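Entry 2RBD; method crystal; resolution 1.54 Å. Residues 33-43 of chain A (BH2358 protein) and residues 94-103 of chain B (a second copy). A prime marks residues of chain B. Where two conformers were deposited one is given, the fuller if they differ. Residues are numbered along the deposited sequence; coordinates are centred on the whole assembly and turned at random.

Chain A 33-43: INGYRSFINHT
Chain B (94-103) VGARFNDPEI

Chain A enters the stretch already helical, with phi/psi near -60/-45 through most of Ile33 to Ile40, and one side of that helix meets chain B where a 3-10 turn, Val94′ to Ala96′, leads into extended Arg97′-Asn99′ (psi 132-160°) and a new helix from Asp100′. The closest backbone approach sets Ser38 CA 5.0 Å from Ala96′ CA, which marks the register.

Two hydrogen bonds link side chains of chain A to backbone carbonyls of chain B. Asn41, with CA-to-CB toward the partner and chi1 m (-73°, chi2 -38°), donates ND2 to Gly95′ O at 2.9 Å and 158°. An ideal CB on Gly95′ would lie 2.9 Å from Asn41 ND2, a clash, so the close fit depends on glycine. His42 starts sideways, but chi1 m (-74°) with chi2 -107° brings NE2 to Ala96′ O at 2.8 Å and 168°; the oxygen lies near the imidazole plane, where the ring N-H points.

Phe98′ buries most, 86 Å². Its chi1 m (-68°) and chi2 -86° carry the ring back to the helix. Ser38, chi1 t (-177°), sets OG over one face, 3.4 Å from Phe98′ CZ; Gly35 CA approaches the edge, 3.9 Å from Phe98′ CE1. Phe39 (m, -74°; chi2 -20°) points away at CB, yet its CE1 reaches Phe98′ CZ at 3.9 Å, obliquely. Asn34 (t, 174°) places ND2 3.6 Å from Glu102′ CG.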

# COMPACT_ATOMS: atom_id res chain seq x y z
N ILE A 33 11.73 18.17 1.22
CA ILE A 33 12.86 19.04 1.43
C ILE A 33 12.39 20.42 1.93
O ILE A 33 12.93 20.97 2.88
CB ILE A 33 13.70 19.14 0.16
CG1 ILE A 33 14.45 17.80 -0.09
CG2 ILE A 33 14.73 20.26 0.29
CD1 ILE A 33 15.08 17.69 -1.48
N ASN A 34 11.37 20.97 1.28
CA ASN A 34 10.84 22.27 1.67
C ASN A 34 10.26 22.24 3.08
O ASN A 34 10.57 23.10 3.89
CB ASN A 34 9.80 22.70 0.64
CG ASN A 34 9.09 23.99 1.05
OD1 ASN A 34 9.73 24.97 1.28
ND2 ASN A 34 7.78 23.96 1.14
N GLY A 35 9.44 21.24 3.38
CA GLY A 35 8.87 21.13 4.73
C GLY A 35 9.90 20.91 5.81
O GLY A 35 9.81 21.51 6.88
N TYR A 36 10.88 20.08 5.53
CA TYR A 36 11.92 19.80 6.50
C TYR A 36 12.83 21.03 6.71
O TYR A 36 13.31 21.25 7.79
CB TYR A 36 12.76 18.59 6.09
CG TYR A 36 12.07 17.27 6.17
CD1 TYR A 36 10.69 17.15 6.29
CD2 TYR A 36 12.79 16.11 5.98
CE1 TYR A 36 10.07 15.89 6.33
CE2 TYR A 36 12.17 14.86 6.02
CZ TYR A 36 10.84 14.76 6.18
OH TYR A 36 10.26 13.50 6.18
N ARG A 37 13.09 21.80 5.65
CA ARG A 37 13.81 23.07 5.83
C ARG A 37 13.02 24.01 6.75
O ARG A 37 13.60 24.73 7.58
CB ARG A 37 14.08 23.67 4.47
CG ARG A 37 15.25 22.99 3.77
CD ARG A 37 15.38 23.51 2.35
NE ARG A 37 16.67 23.16 1.78
CZ ARG A 37 16.96 23.33 0.49
NH1 ARG A 37 16.04 23.70 -0.38
NH2 ARG A 37 18.17 23.09 0.06
N SER A 38 11.70 23.97 6.66
CA SER A 38 10.90 24.75 7.62
C SER A 38 11.03 24.14 9.01
O SER A 38 11.32 24.84 9.97
CB SER A 38 9.44 24.80 7.21
OG SER A 38 8.72 25.62 8.12
N PHE A 39 10.93 22.80 9.12
CA PHE A 39 11.11 22.14 10.41
C PHE A 39 12.45 22.45 11.09
O PHE A 39 12.49 22.56 12.29
CB PHE A 39 10.97 20.64 10.28
CG PHE A 39 9.55 20.14 10.08
CD1 PHE A 39 8.42 20.88 10.42
CD2 PHE A 39 9.37 18.86 9.62
CE1 PHE A 39 7.14 20.35 10.25
CE2 PHE A 39 8.10 18.32 9.44
CZ PHE A 39 6.99 19.08 9.74
N ILE A 40 13.52 22.61 10.33
CA ILE A 40 14.80 23.01 10.93
C ILE A 40 14.63 24.28 11.75
O ILE A 40 15.14 24.39 12.85
CB ILE A 40 15.92 23.19 9.84
CG1 ILE A 40 16.59 21.85 9.56
CG2 ILE A 40 16.99 24.22 10.26
CD1 ILE A 40 17.08 21.74 8.14
N ASN A 41 13.88 25.23 11.21
CA ASN A 41 13.61 26.49 11.90
C ASN A 41 12.70 26.38 13.12
O ASN A 41 12.74 27.24 14.00
CB ASN A 41 13.06 27.50 10.91
CG ASN A 41 14.14 28.02 9.96
OD1 ASN A 41 15.27 28.22 10.39
ND2 ASN A 41 13.80 28.28 8.72
N HIS A 42 11.87 25.33 13.19
CA HIS A 42 10.95 25.09 14.29
C HIS A 42 11.54 24.22 15.38
O HIS A 42 10.94 24.07 16.40
CB HIS A 42 9.69 24.34 13.79
CG HIS A 42 8.73 25.19 13.02
ND1 HIS A 42 7.53 25.60 13.52
CD2 HIS A 42 8.79 25.68 11.77
CE1 HIS A 42 6.88 26.31 12.62
NE2 HIS A 42 7.63 26.38 11.53
N THR A 43 12.68 23.59 15.18
CA THR A 43 13.21 22.57 16.08
C THR A 43 14.14 23.19 17.14
O THR A 43 14.98 24.02 16.79
CB THR A 43 14.07 21.54 15.25
OG1 THR A 43 13.26 20.90 14.24
CG2 THR A 43 14.72 20.49 16.15
N VAL B 94 9.40 34.24 7.97
CA VAL B 94 9.23 33.70 6.64
C VAL B 94 9.78 32.28 6.51
O VAL B 94 9.16 31.41 5.93
CB VAL B 94 9.90 34.63 5.61
CG1 VAL B 94 9.98 33.97 4.25
CG2 VAL B 94 9.13 35.95 5.54
N GLY B 95 10.94 32.06 7.08
CA GLY B 95 11.59 30.74 7.02
C GLY B 95 10.86 29.62 7.78
O GLY B 95 11.11 28.46 7.53
N ALA B 96 9.94 30.00 8.66
CA ALA B 96 9.12 29.05 9.43
C ALA B 96 7.72 28.88 8.86
O ALA B 96 6.94 28.04 9.33
CB ALA B 96 9.03 29.53 10.89
N ARG B 97 7.40 29.67 7.85
CA ARG B 97 6.03 29.76 7.33
C ARG B 97 5.76 28.71 6.28
O ARG B 97 6.54 28.55 5.33
CB ARG B 97 5.80 31.16 6.69
CG ARG B 97 4.67 31.24 5.59
CD ARG B 97 3.46 32.06 5.97
NE ARG B 97 2.22 31.59 5.32
CZ ARG B 97 1.76 31.90 4.11
NH1 ARG B 97 2.46 32.66 3.28
NH2 ARG B 97 0.60 31.37 3.69
N PHE B 98 4.63 28.01 6.38
CA PHE B 98 4.14 27.17 5.33
C PHE B 98 3.18 27.97 4.49
O PHE B 98 2.31 28.66 4.99
CB PHE B 98 3.44 25.92 5.89
CG PHE B 98 4.42 24.97 6.58
CD1 PHE B 98 5.10 24.04 5.87
CD2 PHE B 98 4.66 25.09 7.92
CE1 PHE B 98 6.03 23.19 6.53
CE2 PHE B 98 5.59 24.26 8.55
CZ PHE B 98 6.27 23.34 7.84
N ASN B 99 3.38 27.87 3.20
CA ASN B 99 2.61 28.62 2.24
C ASN B 99 1.43 27.82 1.72
O ASN B 99 1.47 26.61 1.71
CB ASN B 99 3.54 29.05 1.10
CG ASN B 99 4.71 29.85 1.62
OD1 ASN B 99 4.50 30.94 2.14
ND2 ASN B 99 5.93 29.28 1.58
N ASP B 100 0.45 28.53 1.17
CA ASP B 100 -0.83 27.91 0.82
C ASP B 100 -0.73 26.72 -0.13
O ASP B 100 -1.28 25.69 0.13
CB ASP B 100 -1.81 28.95 0.26
CG ASP B 100 -2.20 30.00 1.28
OD1 ASP B 100 -2.01 29.77 2.49
OD2 ASP B 100 -2.68 31.05 0.88
N PRO B 101 0.01 26.86 -1.25
CA PRO B 101 0.11 25.69 -2.14
C PRO B 101 0.71 24.46 -1.48
O PRO B 101 0.26 23.34 -1.72
CB PRO B 101 1.02 26.18 -3.25
CG PRO B 101 0.98 27.65 -3.14
CD PRO B 101 0.76 28.01 -1.77
N GLU B 102 1.72 24.67 -0.65
CA GLU B 102 2.34 23.53 -0.03
C GLU B 102 1.46 22.94 1.10
O GLU B 102 1.43 21.72 1.22
CB GLU B 102 3.76 23.84 0.38
CG GLU B 102 4.73 23.91 -0.81
CD GLU B 102 4.58 25.17 -1.65
OE1 GLU B 102 4.31 26.25 -1.08
OE2 GLU B 102 4.76 25.07 -2.89
N ILE B 103 0.69 23.75 1.81
CA ILE B 103 -0.29 23.27 2.79
C ILE B 103 -1.33 22.40 2.07
O ILE B 103 -1.65 21.31 2.50
CB ILE B 103 -0.98 24.44 3.49
CG1 ILE B 103 0.00 25.15 4.43
CG2 ILE B 103 -2.19 23.95 4.33
CD1 ILE B 103 -0.48 26.53 4.90